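Local structure of putative transcriptional regulator TRANSCRIPTION REGULATOR protein (Rhizobium meliloti, 5NLA) at residues 51-56 against 61-66; 90-95 against 99-104; 202-207 against 224-229. The protein is an AraC-like transcriptional activator that binds c-di-GMP to regulate extracellular polysaccharide production, probably through sequence-specific DNA binding. All coordinates share one frame; numbering follows the deposited sequence.

Overall arrangement
All three contacts are partly buried, yet they differ in place and chemistry. Contact 2 (90-95 with 99-104) lies nearest the centre of the chain, about 11 Å from it between centres, and is a hairpin held by backbone hydrogen bonds and an indole-amide bond. Contact 1 lies about 20 Å out and links the neighbouring edge strand 49-52 to helix 59-67 through van der Waals contacts; its W63 touches Q102 and T104 of contact 2. Contact 3 joins two helices mainly through one tyrosine. Contacts 2 and 3 meet where L94 O packs on V224 CG2 at 4.0 Å, whereas contacts 1 and 3 stay about 17 Å apart at their nearest atoms.

Contact 1 (51-56 against 61-66); sequences TRDLPP and RSWRAH
T51 and H66 meet where edge strand 49-52 of the seven-stranded antiparallel sheet faces helix 59-67, a strand-loop-helix unit whose helix turns back beside the end of the strand. The register pairs T51 with H66, CA to CA 8.3 Å, and D53 with W63, 7.0 Å, so side chains have to bridge the gap. T51 buries the most surface here. Its CG2 branch, pointing away from the backbone N, comes to 3.3 Å from H66 CD2, while OG1 lies over one face of the imidazole. Within the helix, S62 O sits 3.5 Å above the plane of the same ring, displaced toward its rim.

D53 carries the second half of the contact. With chi1 at 53°, CG is tucked between the backbone N and the carbonyl carbon, and the two carboxylate oxygens have different tasks: OD1 accepts a hydrogen bond from A87 N, whereas OD2 is turned to W63. The indole also packs on L89 of strand 88-94 and meets the ring of F85. Carboxylate and indole planes stand 80° apart, and D53 OD2 approaches obliquely, 3.8 Å from W63 CB and 4.0 Å from W63 CE3.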
# COMPACT_ATOMS: atom_id res chain seq x y z
N THR A 51 8.68 13.66 6.36
CA THR A 51 9.48 13.91 5.16
C THR A 51 8.87 15.12 4.47
O THR A 51 7.69 15.10 4.13
CB THR A 51 9.44 12.70 4.21
OG1 THR A 51 10.33 11.70 4.69
CG2 THR A 51 9.84 13.07 2.78
N ARG A 52 9.66 16.17 4.30
CA ARG A 52 9.28 17.26 3.41
C ARG A 52 10.49 17.75 2.67
O ARG A 52 11.61 17.40 2.99
CB ARG A 52 8.63 18.42 4.18
CG ARG A 52 9.56 19.22 5.07
CD ARG A 52 8.77 19.98 6.13
NE ARG A 52 8.12 19.07 7.07
CZ ARG A 52 7.33 19.44 8.08
NH1 ARG A 52 7.06 20.73 8.30
NH2 ARG A 52 6.79 18.50 8.87
N ASP A 53 10.24 18.61 1.70
CA ASP A 53 11.32 19.18 0.93
C ASP A 53 11.28 20.70 0.88
O ASP A 53 11.89 21.29 0.00
CB ASP A 53 11.32 18.54 -0.46
CG ASP A 53 9.98 18.65 -1.13
OD1 ASP A 53 9.40 19.75 -1.11
OD2 ASP A 53 9.51 17.62 -1.67
N LEU A 54 10.60 21.34 1.84
CA LEU A 54 10.58 22.80 1.91
C LEU A 54 11.95 23.46 2.20
O LEU A 54 12.20 24.54 1.70
CB LEU A 54 9.50 23.31 2.89
CG LEU A 54 8.03 23.24 2.40
CD1 LEU A 54 7.34 21.92 2.75
CD2 LEU A 54 7.22 24.42 2.93
N PRO A 55 12.84 22.81 3.00
CA PRO A 55 14.19 23.38 3.20
C PRO A 55 15.24 23.24 2.06
O PRO A 55 16.16 24.04 2.02
CB PRO A 55 14.68 22.69 4.49
CG PRO A 55 13.45 22.20 5.16
CD PRO A 55 12.54 21.80 4.03
N PRO A 56 15.14 22.22 1.18
CA PRO A 56 15.94 22.28 -0.06
C PRO A 56 15.47 23.32 -1.09
O PRO A 56 14.62 24.15 -0.77
CB PRO A 56 15.79 20.85 -0.63
CG PRO A 56 15.58 19.98 0.55
CD PRO A 56 14.83 20.82 1.56
N ARG A 61 13.46 16.16 -7.23
CA ARG A 61 14.48 15.11 -7.21
C ARG A 61 14.53 14.40 -5.83
O ARG A 61 14.56 13.18 -5.79
CB ARG A 61 15.85 15.65 -7.64
CG ARG A 61 15.91 16.04 -9.12
CD ARG A 61 17.32 16.05 -9.70
NE ARG A 61 18.20 17.00 -9.01
CZ ARG A 61 18.41 18.27 -9.36
NH1 ARG A 61 17.81 18.84 -10.42
NH2 ARG A 61 19.25 19.02 -8.64
N SER A 62 14.49 15.15 -4.73
CA SER A 62 14.42 14.55 -3.39
C SER A 62 13.14 13.75 -3.21
O SER A 62 13.17 12.58 -2.84
CB SER A 62 14.51 15.60 -2.29
OG SER A 62 14.20 15.03 -1.04
N TRP A 63 12.02 14.38 -3.49
CA TRP A 63 10.73 13.69 -3.42
C TRP A 63 10.71 12.36 -4.19
O TRP A 63 10.16 11.36 -3.71
CB TRP A 63 9.63 14.61 -3.94
CG TRP A 63 8.31 13.98 -3.95
CD1 TRP A 63 7.67 13.45 -5.02
CD2 TRP A 63 7.48 13.77 -2.83
NE1 TRP A 63 6.47 12.93 -4.63
CE2 TRP A 63 6.33 13.11 -3.29
CE3 TRP A 63 7.58 14.08 -1.47
CZ2 TRP A 63 5.29 12.76 -2.45
CZ3 TRP A 63 6.54 13.73 -0.62
CH2 TRP A 63 5.41 13.08 -1.12
N ARG A 64 11.29 12.36 -5.38
CA ARG A 64 11.32 11.15 -6.20
C ARG A 64 12.15 10.03 -5.57
O ARG A 64 11.81 8.84 -5.69
CB ARG A 64 11.86 11.47 -7.59
CG ARG A 64 11.71 10.31 -8.55
CD ARG A 64 11.85 10.77 -9.97
NE ARG A 64 13.17 11.33 -10.19
CZ ARG A 64 13.54 11.92 -11.32
NH1 ARG A 64 12.69 12.00 -12.35
NH2 ARG A 64 14.77 12.41 -11.43
N ALA A 65 13.24 10.43 -4.93
CA ALA A 65 14.10 9.50 -4.21
C ALA A 65 13.33 8.84 -3.09
O ALA A 65 13.36 7.62 -2.97
CB ALA A 65 15.34 10.20 -3.68
N HIS A 66 12.62 9.64 -2.29
CA HIS A 66 11.86 9.13 -1.14
C HIS A 66 10.73 8.18 -1.55
O HIS A 66 10.39 7.26 -0.81
CB HIS A 66 11.29 10.27 -0.28
CG HIS A 66 12.32 11.12 0.39
ND1 HIS A 66 13.54 10.62 0.82
CD2 HIS A 66 12.32 12.43 0.73
CE1 HIS A 66 14.24 11.59 1.38
NE2 HIS A 66 13.52 12.70 1.34

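Contact 2 (90-95 against 99-104); sequences TGWHLG and IVQQVT
W92 sets the edge of its indole against the amide end of Q101, diagonally across two antiparallel strands. The bond from W92 NE1 to Q101 OE1 is 2.8 Å long and nearly straight at 167°. OE1 lies in the plane of the indole, but NE1 stands above the carbonyl plane of the amide, and the two flat groups are turned 58° apart. Both ends of the amide are engaged, because Q101 NE2 donates to E209 OE2, which restrains its rotation. R48 makes a cation-pi contact with the same indole.

T90 shares this face of the sheet and brings CB to 3.9 Å from Q101 OE1. I99 is there too, its CB 4.2 Å from W92 CB, and its CG1 branch, set beside the backbone N by chi1 of -47°, reaches L94 CD1 at 4.1 Å.

The backbone gives the register. T90 with Q101 and W92 with I99 are hydrogen-bonded pairs, each with two N-H to O bonds of 2.8 Å. Between them G91 and V100 form a non-hydrogen-bonded pair, where G91 CA lies 3.4 Å from I99 O in a CA-H...O contact. V100 points to the opposite face and meets L89 and F172. Hydrogen-bonded pairs alternating with a non-hydrogen-bonded one mark antiparallel pairing, and the short turn between the consecutive strands 88-94 and 97-104 makes it a beta hairpin within the seven-stranded sheet.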
# COMPACT_ATOMS: atom_id res chain seq x y z
N THR A 90 3.83 12.34 6.07
CA THR A 90 3.85 12.23 7.51
C THR A 90 3.34 10.83 7.86
O THR A 90 2.21 10.49 7.51
CB THR A 90 2.99 13.34 8.15
OG1 THR A 90 3.19 14.57 7.42
CG2 THR A 90 3.36 13.56 9.59
N GLY A 91 4.18 10.03 8.52
CA GLY A 91 3.94 8.60 8.73
C GLY A 91 3.71 8.19 10.18
O GLY A 91 4.54 8.47 11.05
N TRP A 92 2.58 7.51 10.43
CA TRP A 92 2.26 6.93 11.74
C TRP A 92 2.15 5.42 11.58
O TRP A 92 1.47 4.95 10.66
CB TRP A 92 0.92 7.47 12.27
CG TRP A 92 0.74 8.95 12.15
CD1 TRP A 92 0.44 9.66 11.02
CD2 TRP A 92 0.83 9.90 13.21
NE1 TRP A 92 0.34 11.00 11.31
CE2 TRP A 92 0.59 11.18 12.64
CE3 TRP A 92 1.11 9.81 14.58
CZ2 TRP A 92 0.60 12.35 13.40
CZ3 TRP A 92 1.13 10.98 15.34
CH2 TRP A 92 0.88 12.24 14.74
N HIS A 93 2.80 4.67 12.48
CA HIS A 93 2.73 3.21 12.52
C HIS A 93 1.71 2.80 13.57
O HIS A 93 1.93 3.03 14.75
CB HIS A 93 4.09 2.61 12.90
CG HIS A 93 5.19 2.94 11.94
ND1 HIS A 93 5.95 4.08 12.04
CD2 HIS A 93 5.65 2.27 10.85
CE1 HIS A 93 6.84 4.11 11.06
NE2 HIS A 93 6.67 3.02 10.33
N LEU A 94 0.58 2.28 13.14
CA LEU A 94 -0.35 1.75 14.08
C LEU A 94 0.02 0.31 13.97
O LEU A 94 -0.60 -0.42 13.23
CB LEU A 94 -1.76 1.93 13.58
CG LEU A 94 -2.34 3.30 13.81
CD1 LEU A 94 -3.80 3.26 13.42
CD2 LEU A 94 -2.20 3.62 15.28
N GLY A 95 1.01 -0.12 14.72
CA GLY A 95 1.46 -1.48 14.59
C GLY A 95 1.93 -1.69 13.16
O GLY A 95 2.76 -0.96 12.66
N ILE A 99 -0.30 4.56 8.47
CA ILE A 99 -1.07 5.74 8.06
C ILE A 99 -0.08 6.77 7.52
O ILE A 99 0.90 7.10 8.20
CB ILE A 99 -1.80 6.42 9.24
CG1 ILE A 99 -2.56 5.40 10.11
CG2 ILE A 99 -2.74 7.52 8.74
CD1 ILE A 99 -3.68 4.70 9.40
N VAL A 100 -0.33 7.29 6.32
CA VAL A 100 0.49 8.35 5.75
C VAL A 100 -0.35 9.56 5.34
O VAL A 100 -1.28 9.42 4.56
CB VAL A 100 1.30 7.85 4.54
CG1 VAL A 100 2.00 9.00 3.82
CG2 VAL A 100 2.31 6.80 5.00
N GLN A 101 -0.03 10.72 5.91
CA GLN A 101 -0.60 11.99 5.47
C GLN A 101 0.31 12.58 4.38
O GLN A 101 1.46 12.92 4.64
CB GLN A 101 -0.73 12.95 6.64
CG GLN A 101 -1.79 12.52 7.66
CD GLN A 101 -1.64 13.18 9.02
OE1 GLN A 101 -0.61 13.06 9.69
NE2 GLN A 101 -2.69 13.86 9.46
N GLN A 102 -0.23 12.67 3.16
CA GLN A 102 0.50 13.17 2.01
C GLN A 102 -0.04 14.52 1.53
O GLN A 102 -1.26 14.68 1.34
CB GLN A 102 0.38 12.17 0.88
CG GLN A 102 1.17 12.51 -0.37
CD GLN A 102 1.30 11.32 -1.28
OE1 GLN A 102 2.38 11.05 -1.83
NE2 GLN A 102 0.21 10.58 -1.45
N VAL A 103 0.85 15.48 1.32
CA VAL A 103 0.52 16.71 0.61
C VAL A 103 1.52 16.86 -0.52
O VAL A 103 2.72 16.83 -0.29
CB VAL A 103 0.58 17.95 1.52
CG1 VAL A 103 0.26 19.21 0.73
CG2 VAL A 103 -0.38 17.79 2.69
N THR A 104 1.02 17.02 -1.74
CA THR A 104 1.86 16.89 -2.91
C THR A 104 1.35 17.74 -4.10
O THR A 104 0.14 17.92 -4.25
CB THR A 104 1.98 15.39 -3.27
OG1 THR A 104 3.11 15.19 -4.12
CG2 THR A 104 0.71 14.86 -3.94

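Contact 3 (202-207 against 224-229); sequences ANYING and VRTIRD
D229 OD1 is gripped twice by R228, on the same helix whose T226 and I227 meet Y204. R228 NE donates at 3.2 Å to D229 OD1 as part of a salt bridge, and a weak second bond comes from NH2. The oxygen lies in the guanidinium plane, only 8° out of it, while R225 CG covers one face of that group. This charge pair belongs to helix 220-234 alone and takes no part in joining the two helices.

The joining is done mainly by Y204 of helix 196-211. With CG anti to the backbone N (chi1 -171°), its ring extends across the gap to the other helix, where two residues receive it differently. T226 OG1 lies over one face, 3.4 Å above the ring plane and offset toward the rim near CE2 and CZ. I227 comes to the edge, its CG1 at 3.6 Å from Y204 CE2. Both side chains run at about right angles to the tyrosine. Replacing Y204 with an alanine would probably open a gap here and leave T226 and I227 without their mate on the facing helix.

I223 and M230 also touch Y204, while I205 and I227 both pack on L171 of strand 166-173. Two consecutive helices running in roughly opposed directions, bridged by a side chain and laid against a sheet, form an antiparallel helix pair, consistent with the helices that follow the beta domain in AraC-type regulators.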
# COMPACT_ATOMS: atom_id res chain seq x y z
N ALA A 202 -14.53 7.37 5.88
CA ALA A 202 -13.92 8.70 5.93
C ALA A 202 -14.09 9.31 7.31
O ALA A 202 -13.13 9.80 7.89
CB ALA A 202 -14.53 9.61 4.87
N ASN A 203 -15.32 9.24 7.84
CA ASN A 203 -15.62 9.77 9.18
C ASN A 203 -14.71 9.15 10.25
O ASN A 203 -14.17 9.87 11.09
CB ASN A 203 -17.09 9.51 9.57
CG ASN A 203 -18.09 10.35 8.78
OD1 ASN A 203 -17.74 11.38 8.19
ND2 ASN A 203 -19.35 9.91 8.77
N TYR A 204 -14.54 7.83 10.20
CA TYR A 204 -13.70 7.14 11.17
C TYR A 204 -12.25 7.57 11.05
O TYR A 204 -11.61 7.86 12.06
CB TYR A 204 -13.79 5.61 11.00
CG TYR A 204 -13.12 4.86 12.14
CD1 TYR A 204 -13.66 4.86 13.42
CD2 TYR A 204 -11.92 4.17 11.94
CE1 TYR A 204 -13.04 4.19 14.47
CE2 TYR A 204 -11.30 3.50 12.98
CZ TYR A 204 -11.86 3.51 14.24
OH TYR A 204 -11.25 2.85 15.28
N ILE A 205 -11.75 7.63 9.82
CA ILE A 205 -10.37 8.03 9.55
C ILE A 205 -10.11 9.49 9.97
O ILE A 205 -9.04 9.79 10.50
CB ILE A 205 -9.99 7.79 8.06
CG1 ILE A 205 -9.93 6.28 7.78
CG2 ILE A 205 -8.64 8.43 7.72
CD1 ILE A 205 -9.99 5.93 6.31
N ASN A 206 -11.08 10.37 9.74
CA ASN A 206 -11.01 11.76 10.19
C ASN A 206 -10.94 11.88 11.70
O ASN A 206 -10.07 12.58 12.23
CB ASN A 206 -12.19 12.58 9.66
CG ASN A 206 -11.95 13.09 8.26
OD1 ASN A 206 -12.39 12.48 7.28
ND2 ASN A 206 -11.21 14.18 8.14
N GLY A 207 -11.85 11.20 12.40
CA GLY A 207 -11.82 11.13 13.86
C GLY A 207 -10.51 10.58 14.41
O GLY A 207 -10.02 11.03 15.45
N VAL A 224 -7.19 -0.95 14.32
CA VAL A 224 -6.77 -1.72 13.14
C VAL A 224 -7.90 -2.64 12.68
O VAL A 224 -8.15 -2.77 11.48
CB VAL A 224 -5.50 -2.57 13.41
CG1 VAL A 224 -5.13 -3.39 12.17
CG2 VAL A 224 -4.33 -1.68 13.84
N ARG A 225 -8.58 -3.26 13.64
CA ARG A 225 -9.66 -4.19 13.33
C ARG A 225 -10.89 -3.51 12.67
O ARG A 225 -11.42 -4.06 11.71
CB ARG A 225 -10.08 -5.00 14.57
CG ARG A 225 -10.38 -6.45 14.25
CD ARG A 225 -10.52 -7.34 15.48
NE ARG A 225 -10.33 -8.74 15.10
CZ ARG A 225 -10.94 -9.79 15.64
NH1 ARG A 225 -11.81 -9.67 16.65
NH2 ARG A 225 -10.66 -11.01 15.17
N THR A 226 -11.31 -2.34 13.15
CA THR A 226 -12.50 -1.69 12.55
C THR A 226 -12.13 -1.11 11.18
O THR A 226 -12.97 -1.11 10.27
CB THR A 226 -13.28 -0.65 13.44
OG1 THR A 226 -13.22 0.67 12.88
CG2 THR A 226 -12.80 -0.61 14.89
N ILE A 227 -10.90 -0.63 11.02
CA ILE A 227 -10.40 -0.22 9.71
C ILE A 227 -10.36 -1.40 8.74
O ILE A 227 -10.76 -1.26 7.59
CB ILE A 227 -9.02 0.49 9.80
CG1 ILE A 227 -9.19 1.84 10.51
CG2 ILE A 227 -8.40 0.71 8.41
CD1 ILE A 227 -7.91 2.60 10.77
N ARG A 228 -9.92 -2.57 9.19
CA ARG A 228 -9.99 -3.78 8.36
C ARG A 228 -11.44 -4.05 7.92
O ARG A 228 -11.72 -4.19 6.73
CB ARG A 228 -9.42 -5.00 9.10
CG ARG A 228 -9.40 -6.28 8.28
CD ARG A 228 -9.13 -7.49 9.14
NE ARG A 228 -10.23 -7.79 10.06
CZ ARG A 228 -10.13 -8.57 11.15
NH1 ARG A 228 -8.97 -9.13 11.50
NH2 ARG A 228 -11.21 -8.78 11.91
N ASP A 229 -12.35 -4.10 8.89
CA ASP A 229 -13.75 -4.41 8.62
C ASP A 229 -14.40 -3.36 7.69
O ASP A 229 -14.99 -3.72 6.67
CB ASP A 229 -14.55 -4.57 9.93
CG ASP A 229 -14.16 -5.85 10.70
OD1 ASP A 229 -13.20 -6.56 10.29
OD2 ASP A 229 -14.81 -6.15 11.72